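Local coordinates for Endoglucanase(Endo-1,4-beta-glucanase)protein (Pseudomonas stutzeri, PDB 6R2J) that probably hydrolyses beta-1,4-glycosidic bonds of cellulose as a family 5 endoglucanase and holds cellobiose in its binding cleft, at residues Gly30-Gly33 with Thr34-Tyr38; Tyr119-Val122 with Trp123-Leu126; Arg178-Ala182 with Tyr183-Leu187. One frame throughout, in Å; residues are numbered along the deposited sequence.

Contact 1: residues Gly30-Gly33 with Thr34-Tyr38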
ATOM      1  N   GLY A  30      -2.866 -16.611 -14.996  1.00 10.53           N
ATOM      2  CA  GLY A  30      -3.395 -17.431 -13.932  1.00 10.72           C
ATOM      3  C   GLY A  30      -4.918 -17.388 -13.898  1.00 11.16           C
ATOM      4  O   GLY A  30      -5.579 -16.735 -14.714  1.00  9.69           O
ATOM      5  N   LYS A  31      -5.492 -18.094 -12.920  1.00 11.87           N
ATOM      6  CA  LYS A  31      -6.932 -18.127 -12.756  1.00 11.96           C
ATOM      7  C   LYS A  31      -7.350 -17.598 -11.383  1.00 10.76           C
ATOM      8  O   LYS A  31      -6.782 -17.981 -10.361  1.00 10.84           O
ATOM      9  CB  LYS A  31      -7.461 -19.554 -12.908  1.00 16.78           C
ATOM     10  CG  LYS A  31      -7.350 -20.115 -14.302  1.00 22.00           C
ATOM     11  CD  LYS A  31      -7.937 -21.503 -14.357  1.00 26.37           C
ATOM     12  CE  LYS A  31      -7.404 -22.464 -13.320  1.00 30.86           C
ATOM     13  NZ  LYS A  31      -8.154 -23.779 -13.313  1.00 33.45           N
ATOM     14  N   ASN A  32      -8.333 -16.714 -11.373  1.00  9.56           N
ATOM     15  CA  ASN A  32      -8.960 -16.334 -10.119  1.00 10.38           C
ATOM     16  C   ASN A  32      -9.523 -17.573  -9.444  1.00 10.72           C
ATOM     17  O   ASN A  32     -10.163 -18.421 -10.076  1.00 11.31           O
ATOM     18  CB  ASN A  32     -10.066 -15.318 -10.415  1.00  9.56           C
ATOM     19  CG  ASN A  32     -10.767 -14.848  -9.186  1.00 10.13           C
ATOM     20  OD1 ASN A  32     -10.219 -14.903  -8.081  1.00 10.65           O
ATOM     21  ND2 ASN A  32     -11.982 -14.331  -9.368  1.00 11.18           N
ATOM     22  N   GLY A  33      -9.264 -17.682  -8.155  1.00 10.25           N
ATOM     23  CA  GLY A  33      -9.736 -18.812  -7.385  1.00 10.48           C
ATOM     24  C   GLY A  33      -8.738 -19.947  -7.252  1.00 11.17           C
ATOM     25  O   GLY A  33      -8.962 -20.874  -6.450  1.00 12.50           O
ATOM     26  N   THR A  34      -7.655 -19.914  -8.021  1.00 10.82           N
ATOM     27  CA  THR A  34      -6.634 -20.945  -7.973  1.00 11.17           C
ATOM     28  C   THR A  34      -5.304 -20.325  -7.588  1.00 11.60           C
ATOM     29  O   THR A  34      -4.731 -20.695  -6.568  1.00 12.11           O
ATOM     30  CB  THR A  34      -6.516 -21.606  -9.346  1.00 12.74           C
ATOM     31  OG1 THR A  34      -7.782 -22.137  -9.731  1.00 12.68           O
ATOM     32  CG2 THR A  34      -5.477 -22.698  -9.310  1.00 14.28           C
ATOM     33  N   HIS A  35      -4.817 -19.379  -8.390  1.00 11.36           N
ATOM     34  CA  HIS A  35      -3.528 -18.738  -8.220  1.00 10.62           C
ATOM     35  C   HIS A  35      -3.621 -17.439  -7.459  1.00  9.49           C
ATOM     36  O   HIS A  35      -2.689 -17.086  -6.738  1.00 10.23           O
ATOM     37  CB  HIS A  35      -2.912 -18.485  -9.595  1.00 10.99           C
ATOM     38  CG  HIS A  35      -2.890 -19.708 -10.453  1.00 12.61           C
ATOM     39  ND1 HIS A  35      -3.679 -19.844 -11.574  1.00 13.88           N
ATOM     40  CD2 HIS A  35      -2.184 -20.857 -10.350  1.00 14.39           C
ATOM     41  CE1 HIS A  35      -3.463 -21.025 -12.125  1.00 13.69           C
ATOM     42  NE2 HIS A  35      -2.574 -21.669 -11.389  1.00 14.47           N
ATOM     43  N   TYR A  36      -4.737 -16.743  -7.587  1.00  8.61           N
ATOM     44  CA  TYR A  36      -4.982 -15.513  -6.864  1.00  8.12           C
ATOM     45  C   TYR A  36      -6.457 -15.495  -6.497  1.00  7.95           C
ATOM     46  O   TYR A  36      -7.241 -16.345  -6.922  1.00  9.00           O
ATOM     47  CB  TYR A  36      -4.565 -14.281  -7.675  1.00 10.12           C
ATOM     48  CG  TYR A  36      -5.391 -14.049  -8.939  1.00 11.83           C
ATOM     49  CD1 TYR A  36      -6.589 -13.346  -8.886  1.00 11.24           C
ATOM     50  CD2 TYR A  36      -4.981 -14.544 -10.183  1.00 10.02           C
ATOM     51  CE1 TYR A  36      -7.332 -13.131 -10.003  1.00 11.41           C
ATOM     52  CE2 TYR A  36      -5.728 -14.329 -11.304  1.00  9.64           C
ATOM     53  CZ  TYR A  36      -6.911 -13.616 -11.215  1.00 10.09           C
ATOM     54  OH  TYR A  36      -7.665 -13.380 -12.343  1.00 10.66           O
ATOM     55  N   PHE A  37      -6.817 -14.538  -5.655  1.00  7.78           N
ATOM     56  CA  PHE A  37      -8.117 -14.521  -5.009  1.00  8.33           C
ATOM     57  C   PHE A  37      -8.499 -13.069  -4.771  1.00  8.47           C
ATOM     58  O   PHE A  37      -7.655 -12.216  -4.516  1.00  8.48           O
ATOM     59  CB  PHE A  37      -8.116 -15.215  -3.627  1.00  9.83           C
ATOM     60  CG  PHE A  37      -7.320 -16.463  -3.591  1.00 10.01           C
ATOM     61  CD1 PHE A  37      -7.775 -17.574  -4.252  1.00  9.75           C
ATOM     62  CD2 PHE A  37      -6.093 -16.521  -2.953  1.00 10.52           C
ATOM     63  CE1 PHE A  37      -7.040 -18.735  -4.269  1.00 10.02           C
ATOM     64  CE2 PHE A  37      -5.354 -17.661  -2.992  1.00 10.15           C
ATOM     65  CZ  PHE A  37      -5.835 -18.774  -3.622  1.00 10.23           C
ATOM     66  N   TYR A  38      -9.749 -12.822  -4.822  1.00 10.77           N
ATOM     67  CA  TYR A  38     -10.396 -11.573  -4.468  1.00  8.95           C
ATOM     68  C   TYR A  38     -11.253 -11.733  -3.206  1.00  8.39           C
ATOM     69  O   TYR A  38     -11.821 -12.793  -2.942  1.00  8.77           O
ATOM     70  CB  TYR A  38     -11.249 -11.108  -5.655  1.00  9.12           C
ATOM     71  CG  TYR A  38     -10.453 -10.247  -6.619  1.00  8.35           C
ATOM     72  CD1 TYR A  38      -9.550 -10.803  -7.494  1.00  9.22           C
ATOM     73  CD2 TYR A  38     -10.589  -8.865  -6.620  1.00  8.90           C
ATOM     74  CE1 TYR A  38      -8.822 -10.007  -8.368  1.00 10.47           C
ATOM     75  CE2 TYR A  38      -9.858  -8.056  -7.480  1.00  9.35           C
ATOM     76  CZ  TYR A  38      -8.984  -8.620  -8.360  1.00  9.34           C
ATOM     77  OH  TYR A  38      -8.258  -7.798  -9.205  1.00 10.44           O
TER
HETATM   78  O   HOH W   1      -6.798 -14.148 -14.775  1.00 13.84           O
HETATM   79  O   HOH W   2     -11.407 -15.356  -5.710  1.00 10.95           O
HETATM   80  O   HOH W   3     -10.541 -20.874 -10.324  1.00 12.11           O
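Lys-31 and Thr-34 close a type II beta turn, with Asn-32 and Gly-33 at its corners, and the chain doubles back far enough for Asn-32 and Tyr-36 to form a single backbone bridge. The turn belongs to the loop that leaves strand 14-18 of the TIM barrel and leads to helix 41-49. Lys-31 O is gripped twice: His-35 N comes nearly straight at it at 3.1 Å, while Thr-34 N lies well above the carbonyl plane at 3.2 Å. Gly-33 N gives a short 2.7 Å bond to Tyr-36 O; the positive phi of Gly-33 suits a glycine at this corner. The imidazole of His-35 is used edge-on, its ND1 taking Lys-31 N-H at 2.9 Å within the ring plane, which fixes the ring's rotation and marks ND1 as the acceptor. Thr-34 CG2 sits over one face of that ring. Tyr-36 has CG between its backbone N and carbonyl carbon (chi1 66°), which swings the phenol back under the turn. Asn-32 CA then lies over the ring face, a CH-pi contact 3.8 Å from the centroid, and the Asn-32 amide is almost parallel to the ring, 7° off. Beyond the turn, Gln-76 holds the hydroxyls of Tyr-36 and Tyr-38, tying the loop to helix 74-89. One water bridges Asn-32 to the backbone of Tyr-38: it donates a hydrogen bond to Asn-32 OD1 at 2.7 Å and accepts one from Tyr-38 N.

Contact 2: residues Tyr119-Val122 with Trp123-Leu126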
ATOM      1  N   TYR A 119       2.997   2.336 -19.605  1.00  9.46           N
ATOM      2  CA  TYR A 119       2.607   2.516 -18.212  1.00  7.06           C
ATOM      3  C   TYR A 119       1.631   3.676 -18.051  1.00  8.79           C
ATOM      4  O   TYR A 119       0.587   3.531 -17.416  1.00 10.28           O
ATOM      5  CB  TYR A 119       3.907   2.734 -17.450  1.00  6.48           C
ATOM      6  CG  TYR A 119       3.832   2.820 -15.988  1.00  6.97           C
ATOM      7  CD1 TYR A 119       3.161   1.865 -15.245  1.00  7.11           C
ATOM      8  CD2 TYR A 119       4.469   3.842 -15.325  1.00  7.66           C
ATOM      9  CE1 TYR A 119       3.096   1.950 -13.872  1.00  7.49           C
ATOM     10  CE2 TYR A 119       4.409   3.939 -13.945  1.00  8.07           C
ATOM     11  CZ  TYR A 119       3.719   2.988 -13.213  1.00  7.31           C
ATOM     12  OH  TYR A 119       3.673   3.097 -11.823  1.00  7.68           O
ATOM     13  N   ALA A 120       1.958   4.847 -18.611  1.00 10.03           N
ATOM     14  CA  ALA A 120       1.022   5.965 -18.590  1.00  8.84           C
ATOM     15  C   ALA A 120      -0.368   5.573 -19.108  1.00  9.75           C
ATOM     16  O   ALA A 120      -1.385   5.930 -18.500  1.00 10.70           O
ATOM     17  CB  ALA A 120       1.603   7.117 -19.400  1.00 10.94           C
ATOM     18  N   SER A 121      -0.433   4.852 -20.237  1.00 11.62           N
ATOM     19  CA  SER A 121      -1.730   4.523 -20.836  1.00 14.19           C
ATOM     20  C   SER A 121      -2.547   3.623 -19.918  1.00 14.33           C
ATOM     21  O   SER A 121      -3.743   3.854 -19.712  1.00 15.82           O
ATOM     22  CB  SER A 121      -1.549   3.847 -22.198  1.00 17.00           C
ATOM     23  OG  SER A 121      -2.755   3.232 -22.603  1.00 19.14           O
ATOM     24  N   VAL A 122      -1.909   2.587 -19.355  1.00 13.72           N
ATOM     25  CA  VAL A 122      -2.634   1.658 -18.501  1.00 10.81           C
ATOM     26  C   VAL A 122      -3.208   2.403 -17.307  1.00 10.10           C
ATOM     27  O   VAL A 122      -4.334   2.139 -16.890  1.00 10.17           O
ATOM     28  CB  VAL A 122      -1.820   0.387 -18.150  1.00 10.61           C
ATOM     29  CG1 VAL A 122      -0.761   0.648 -17.133  1.00  9.47           C
ATOM     30  CG2 VAL A 122      -2.807  -0.698 -17.721  1.00 12.54           C
ATOM     31  N   TRP A 123      -2.468   3.392 -16.774  1.00 11.16           N
ATOM     32  CA  TRP A 123      -2.988   4.143 -15.633  1.00 11.84           C
ATOM     33  C   TRP A 123      -4.071   5.120 -16.080  1.00 13.28           C
ATOM     34  O   TRP A 123      -5.103   5.277 -15.415  1.00 12.87           O
ATOM     35  CB  TRP A 123      -1.848   4.820 -14.863  1.00 11.45           C
ATOM     36  CG  TRP A 123      -1.441   3.958 -13.690  1.00 11.05           C
ATOM     37  CD1 TRP A 123      -0.205   3.388 -13.439  1.00 10.54           C
ATOM     38  CD2 TRP A 123      -2.292   3.537 -12.626  1.00 10.34           C
ATOM     39  NE1 TRP A 123      -0.258   2.631 -12.284  1.00 10.56           N
ATOM     40  CE2 TRP A 123      -1.522   2.706 -11.766  1.00  9.95           C
ATOM     41  CE3 TRP A 123      -3.637   3.761 -12.319  1.00 10.63           C
ATOM     42  CZ2 TRP A 123      -2.057   2.124 -10.614  1.00 10.37           C
ATOM     43  CZ3 TRP A 123      -4.162   3.172 -11.153  1.00  9.84           C
ATOM     44  CH2 TRP A 123      -3.363   2.381 -10.315  1.00 10.11           C
ATOM     45  N   ARG A 124      -3.862   5.754 -17.228  1.00 14.71           N
ATOM     46  CA  ARG A 124      -4.929   6.554 -17.798  1.00 14.08           C
ATOM     47  C   ARG A 124      -6.177   5.707 -17.994  1.00 12.86           C
ATOM     48  O   ARG A 124      -7.280   6.114 -17.618  1.00 12.38           O
ATOM     49  CB  ARG A 124      -4.462   7.181 -19.109  1.00 15.59           C
ATOM     50  CG  ARG A 124      -5.376   8.332 -19.531  1.00 18.26           C
ATOM     51  CD  ARG A 124      -5.030   8.889 -20.902  1.00 20.61           C
ATOM     52  NE  ARG A 124      -3.658   9.382 -21.006  1.00 21.52           N
ATOM     53  CZ  ARG A 124      -2.669   8.717 -21.589  1.00 20.49           C
ATOM     54  NH1 ARG A 124      -2.892   7.528 -22.117  1.00 20.44           N
ATOM     55  NH2 ARG A 124      -1.461   9.238 -21.644  1.00 18.87           N
ATOM     56  N   LYS A 125      -6.022   4.523 -18.579  1.00 13.44           N
ATOM     57  CA  LYS A 125      -7.173   3.659 -18.811  1.00 13.46           C
ATOM     58  C   LYS A 125      -7.788   3.198 -17.502  1.00 11.71           C
ATOM     59  O   LYS A 125      -9.013   3.178 -17.380  1.00 12.46           O
ATOM     60  CB  LYS A 125      -6.790   2.453 -19.669  1.00 14.25           C
ATOM     61  CG  LYS A 125      -6.855   2.682 -21.164  1.00 14.81           C
ATOM     62  CD  LYS A 125      -6.678   1.361 -21.859  1.00 16.81           C
ATOM     63  CE  LYS A 125      -6.781   1.479 -23.362  1.00 19.52           C
ATOM     64  NZ  LYS A 125      -5.438   1.736 -23.944  1.00 22.65           N
ATOM     65  N   LEU A 126      -6.965   2.799 -16.520  1.00 10.54           N
ATOM     66  CA  LEU A 126      -7.515   2.411 -15.218  1.00 11.34           C
ATOM     67  C   LEU A 126      -8.241   3.574 -14.536  1.00 12.17           C
ATOM     68  O   LEU A 126      -9.318   3.390 -13.946  1.00 13.94           O
ATOM     69  CB  LEU A 126      -6.407   1.879 -14.308  1.00 12.33           C
ATOM     70  CG  LEU A 126      -5.782   0.532 -14.673  1.00 10.17           C
ATOM     71  CD1 LEU A 126      -4.583   0.248 -13.811  1.00  9.60           C
ATOM     72  CD2 LEU A 126      -6.838  -0.544 -14.541  1.00 11.51           C
TER
HETATM   73  O   HOH W   4      -4.426   5.484 -22.809  1.00 26.37           O
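Tyr-119 and Trp-123, one helical turn apart on helix 116-130, lie side by side and point the same way, and they make the tight part of this contact. The indole turns its edge to the phenol face in an offset edge-to-face pair, the planes at 80° and the centroid of the five-membered ring 5.3 Å from that of Tyr-119. Trp-123 CD1 does the touching, 3.6 Å from Tyr-119 CE1. With CG opposite the backbone N (chi1 -174°), the tyrosine swings its ring out beside the indole, and both polar ends, Tyr-119 OH and Trp-123 NE1, bond to the carbonyl O of Ile-141, so two donors share one acceptor and pin both rings. Leu-126 CD1 lies over one indole face, offset toward its rim, and Leu-126 CG presses close to Val-122 O, 3.1 Å away. Behind this, four regular helical bonds run on, the shortest from Lys-125 N to Ser-121 O at 2.6 Å.

The side turned partly to solvent, with Ser-121, Arg-124 and Lys-125, is looser. Arg-124 bends at chi3 and lays NH1 back along Ser-121, 3.5 Å from its CA, while its NE makes a salt bridge with Glu-165 of helix 152-166. A water links Ser-121 OG, at 2.8 Å, weakly to Arg-124 NH1, and Lys-125 runs extended as far as CE, then bends at chi4, bringing NZ to 3.4 Å from Ser-121 OG. Inward, Tyr-119, Val-122, Trp-123 and Leu-126 all bear on Met-98 of strand 93-98. This is the amphipathic helix of a beta-alpha-beta crossover, joining strands 93-98 and 136-140 on the outside of a TIM barrel.

Contact 3: residues Arg178-Ala182 with Tyr183-Leu187. With BGC (beta-D-glucopyranose), chain E; BGC (beta-D-glucopyranose), chain B.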
ATOM      1  N   ARG A 178      14.828   1.234  -3.876  1.00  9.36           N
ATOM      2  CA  ARG A 178      15.253   0.332  -2.818  1.00  9.84           C
ATOM      3  C   ARG A 178      14.070  -0.305  -2.096  1.00  9.41           C
ATOM      4  O   ARG A 178      14.024  -0.363  -0.864  1.00 10.12           O
ATOM      5  CB  ARG A 178      16.176   1.012  -1.808  1.00 12.73           C
ATOM      6  CG  ARG A 178      17.155   0.013  -1.165  1.00 14.86           C
ATOM      7  CD  ARG A 178      17.356   0.311   0.304  1.00 19.54           C
ATOM      8  NE  ARG A 178      17.849  -0.881   1.010  1.00 24.17           N
ATOM      9  CZ  ARG A 178      17.124  -1.979   1.233  1.00 26.86           C
ATOM     10  NH1 ARG A 178      15.836  -2.030   0.826  1.00 28.17           N
ATOM     11  NH2 ARG A 178      17.686  -3.022   1.865  1.00 26.47           N
ATOM     12  N   TRP A 179      13.108  -0.783  -2.872  1.00  8.70           N
ATOM     13  CA  TRP A 179      11.916  -1.464  -2.360  1.00  9.90           C
ATOM     14  C   TRP A 179      11.042  -0.539  -1.519  1.00  9.52           C
ATOM     15  O   TRP A 179      10.323  -0.991  -0.622  1.00 10.20           O
ATOM     16  CB  TRP A 179      12.229  -2.758  -1.608  1.00 11.46           C
ATOM     17  CG  TRP A 179      13.137  -3.728  -2.352  1.00 12.84           C
ATOM     18  CD1 TRP A 179      14.500  -3.647  -2.450  1.00 13.21           C
ATOM     19  CD2 TRP A 179      12.760  -4.935  -3.061  1.00 13.42           C
ATOM     20  NE1 TRP A 179      14.991  -4.713  -3.184  1.00 14.32           N
ATOM     21  CE2 TRP A 179      13.946  -5.522  -3.557  1.00 14.69           C
ATOM     22  CE3 TRP A 179      11.543  -5.567  -3.332  1.00 13.14           C
ATOM     23  CZ2 TRP A 179      13.943  -6.724  -4.290  1.00 14.38           C
ATOM     24  CZ3 TRP A 179      11.552  -6.754  -4.063  1.00 12.38           C
ATOM     25  CH2 TRP A 179      12.740  -7.313  -4.528  1.00 12.60           C
ATOM     26  N   SER A 180      11.132   0.768  -1.775  1.00  8.82           N
ATOM     27  CA  SER A 180      10.445   1.793  -0.986  1.00  8.44           C
ATOM     28  C   SER A 180      10.679   1.609   0.519  1.00  8.87           C
ATOM     29  O   SER A 180       9.795   1.841   1.340  1.00  9.61           O
ATOM     30  CB  SER A 180       8.958   1.870  -1.296  1.00  9.95           C
ATOM     31  OG  SER A 180       8.489   3.179  -1.002  1.00 13.02           O
ATOM     32  N   SER A 181      11.912   1.261   0.870  1.00  8.91           N
ATOM     33  CA  SER A 181      12.342   1.224   2.258  1.00  9.14           C
ATOM     34  C   SER A 181      12.265   2.590   2.931  1.00  9.84           C
ATOM     35  O   SER A 181      12.805   3.581   2.440  1.00  9.77           O
ATOM     36  CB  SER A 181      13.790   0.730   2.291  1.00 10.41           C
ATOM     37  OG  SER A 181      14.347   0.885   3.576  1.00 10.26           O
ATOM     38  N   ALA A 182      11.629   2.615   4.096  1.00 11.64           N
ATOM     39  CA  ALA A 182      11.535   3.842   4.872  1.00 12.11           C
ATOM     40  C   ALA A 182      12.883   4.226   5.479  1.00 11.81           C
ATOM     41  O   ALA A 182      13.270   5.402   5.466  1.00 12.94           O
ATOM     42  CB  ALA A 182      10.492   3.650   5.972  1.00 13.49           C
ATOM     43  N   TYR A 183      13.622   3.248   6.003  1.00 10.59           N
ATOM     44  CA  TYR A 183      14.905   3.537   6.635  1.00 11.34           C
ATOM     45  C   TYR A 183      15.883   4.155   5.640  1.00 10.88           C
ATOM     46  O   TYR A 183      16.621   5.099   5.967  1.00 10.71           O
ATOM     47  CB  TYR A 183      15.467   2.229   7.226  1.00 12.49           C
ATOM     48  CG  TYR A 183      16.836   2.395   7.813  1.00 13.83           C
ATOM     49  CD1 TYR A 183      17.009   3.021   9.049  1.00 14.70           C
ATOM     50  CD2 TYR A 183      17.975   1.987   7.113  1.00 13.77           C
ATOM     51  CE1 TYR A 183      18.275   3.226   9.575  1.00 16.14           C
ATOM     52  CE2 TYR A 183      19.236   2.204   7.629  1.00 14.39           C
ATOM     53  CZ  TYR A 183      19.370   2.808   8.854  1.00 15.38           C
ATOM     54  OH  TYR A 183      20.612   3.009   9.374  1.00 19.07           O
ATOM     55  N   HIS A 184      15.883   3.646   4.408  1.00  9.96           N
ATOM     56  CA  HIS A 184      16.843   4.052   3.400  1.00 10.61           C
ATOM     57  C   HIS A 184      16.384   5.260   2.598  1.00 11.57           C
ATOM     58  O   HIS A 184      17.171   5.759   1.778  1.00 10.89           O
ATOM     59  CB  HIS A 184      17.118   2.879   2.437  1.00 10.32           C
ATOM     60  CG  HIS A 184      17.701   1.661   3.103  1.00 11.57           C
ATOM     61  ND1 HIS A 184      16.946   0.567   3.475  1.00 12.32           N
ATOM     62  CD2 HIS A 184      18.975   1.373   3.465  1.00 12.01           C
ATOM     63  CE1 HIS A 184      17.731  -0.338   4.042  1.00 12.35           C
ATOM     64  NE2 HIS A 184      18.970   0.124   4.040  1.00 11.40           N
ATOM     65  N   TRP A 185      15.140   5.720   2.818  1.00 10.58           N
ATOM     66  CA  TRP A 185      14.518   6.738   1.982  1.00 10.00           C
ATOM     67  C   TRP A 185      15.396   7.971   1.770  1.00 10.95           C
ATOM     68  O   TRP A 185      15.540   8.410   0.616  1.00 11.21           O
ATOM     69  CB  TRP A 185      13.173   7.092   2.631  1.00 10.01           C
ATOM     70  CG  TRP A 185      12.374   7.909   1.750  1.00 10.77           C
ATOM     71  CD1 TRP A 185      12.486   9.262   1.553  1.00 13.14           C
ATOM     72  CD2 TRP A 185      11.343   7.460   0.894  1.00 11.31           C
ATOM     73  NE1 TRP A 185      11.603   9.670   0.588  1.00 13.46           N
ATOM     74  CE2 TRP A 185      10.869   8.586   0.181  1.00 12.50           C
ATOM     75  CE3 TRP A 185      10.769   6.213   0.647  1.00 12.29           C
ATOM     76  CZ2 TRP A 185       9.831   8.494  -0.774  1.00 14.93           C
ATOM     77  CZ3 TRP A 185       9.745   6.125  -0.285  1.00 14.32           C
ATOM     78  CH2 TRP A 185       9.282   7.259  -0.983  1.00 15.18           C
ATOM     79  N   PRO A 186      15.981   8.579   2.810  1.00 13.06           N
ATOM     80  CA  PRO A 186      16.699   9.847   2.601  1.00 13.73           C
ATOM     81  C   PRO A 186      17.966   9.670   1.820  1.00 16.38           C
ATOM     82  O   PRO A 186      18.485  10.646   1.268  1.00 19.62           O
ATOM     83  CB  PRO A 186      17.023  10.339   4.016  1.00 12.75           C
ATOM     84  CG  PRO A 186      16.286   9.501   4.924  1.00 13.25           C
ATOM     85  CD  PRO A 186      15.913   8.203   4.236  1.00 12.00           C
ATOM     86  N   LEU A 187      18.491   8.451   1.758  1.00 15.74           N
ATOM     87  CA  LEU A 187      19.693   8.218   0.981  1.00 16.37           C
ATOM     88  C   LEU A 187      19.348   7.807  -0.440  1.00 16.16           C
ATOM     89  O   LEU A 187      20.004   8.267  -1.374  1.00 17.55           O
ATOM     90  CB  LEU A 187      20.607   7.189   1.658  1.00 17.12           C
ATOM     91  CG  LEU A 187      21.074   7.601   3.061  1.00 18.73           C
ATOM     92  CD1 LEU A 187      22.297   6.856   3.535  1.00 19.68           C
ATOM     93  CD2 LEU A 187      21.387   9.108   3.181  1.00 20.04           C
TER
HETATM   94  C2  BGC E   2      13.352  -3.324   1.801  0.71 15.36           C
HETATM   95  C3  BGC E   2      12.350  -2.222   1.933  0.71 10.56           C
HETATM   96  C4  BGC E   2      11.037  -2.913   1.765  0.71 11.69           C
HETATM   97  C5  BGC E   2      10.926  -4.322   2.258  0.71 33.08           C
HETATM   98  C6  BGC E   2       9.490  -4.664   1.996  0.71  7.08           C
HETATM   99  C1  BGC E   2      13.149  -4.821   2.149  0.71 20.14           C
HETATM  100  O2  BGC E   2      14.635  -2.728   2.255  0.71 19.35           O
HETATM  101  O3  BGC E   2      12.512  -1.201   0.942  0.71 51.96           O
HETATM  102  O4  BGC E   2      10.229  -1.908   2.332  0.71 18.47           O
HETATM  103  O5  BGC E   2      11.883  -5.158   1.449  0.71 20.05           O
HETATM  104  O6  BGC E   2       9.390  -6.113   1.990  0.71 17.58           O
HETATM  105  C2  BGC B   1      13.920  -8.282  -0.255  0.71 23.83           C
HETATM  106  C3  BGC B   1      13.444  -6.886   0.052  0.71 26.25           C
HETATM  107  C4  BGC B   1      14.401  -6.467   1.135  0.71 33.97           C
HETATM  108  C5  BGC B   1      15.904  -6.502   0.696  0.71 63.59           C
HETATM  109  C6  BGC B   1      16.913  -6.208   1.832  0.71 13.47           C
HETATM  110  C1  BGC B   1      15.293  -8.225  -0.951  0.71 38.91           C
HETATM  111  O1  BGC B   1      15.771  -9.426  -1.468  0.71 29.72           O
HETATM  112  O2  BGC B   1      13.072  -9.001  -1.139  0.71 22.61           O
HETATM  113  O3  BGC B   1      12.145  -6.764   0.643  0.71 27.83           O
HETATM  114  O4  BGC B   1      14.360  -5.174   1.721  0.71 20.58           O
HETATM  115  O5  BGC B   1      16.396  -7.678  -0.056  0.71 20.89           O
HETATM  116  O6  BGC B   1      16.369  -5.158   2.618  0.71 28.75           O
HETATM  117  O   HOH W   5      12.772   0.168   5.817  1.00 18.86           O
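Arg-178 and Ser-180, which both reach across to the following residues, belong to a rare left-handed helical turn: three successive non-glycine residues have positive phi, and Ser-181 N bonds back to Arg-178 O at 3.2 Å. The turn carries the side chain of Arg-178 onto His-184, where its guanidinium lies flat on the imidazole, centres 3.7 Å apart and planes at 8°. Arg-178 CD adds a CH-pi contact over the same face, and Tyr-183 CD2 sits over the opposite one, so the imidazole is sandwiched. Ser-181 OG meets the ring at its edge, 2.6 Å from His-184 ND1 in a short hydrogen bond, and this holds the ring's rotation. OG gets there by standing opposite the backbone N (chi1 170°). A water, also bonded to Tyr-183 N, is a further partner of Ser-181 OG.

Held flat in this way, Arg-178 presents its edge to cellobiose: NH2 gives a nearly straight bond to O6 of the chain B glucose at 2.6 Å. Trp-179 turns the other way and lays its indole face under the same sugar, with C3 3.7 Å from CD2. With Trp-179 replaced by an alanine, the chain B glucose would probably lose the flat surface under C3 and be held less firmly, though the Arg-178 bond to O6 could remain. Trp-185 N closes the next turn onto Ala-182 O at 3.3 Å. Backbone bonds from Ser-180 and Ala-182 to His-206 fasten the turn to the end of strand 201-206, while Trp-185 packs between that strand and Phe-237 and Trp-240 of helix 229-244.

In the fold
All three contacts belong to one TIM barrel and come in series along the chain, following alternate strands of its parallel sheet. Contact 1 is in the loop after strand 14-18, contact 2 on the helix after strand 93-98, and contact 3 in the short turns after strand 171-175. None touches another: the centres of contacts 1 and 2 are about 23 Å apart, those of 2 and 3 about 26 Å. Contacts 1 and 3 are farthest apart, about 31 Å between centres, on opposite sides of the chain's centre. Contact 3 meets the sugar directly, whereas contact 2 packs the outer helical layer and contact 1 shapes a loop against helix 74-89.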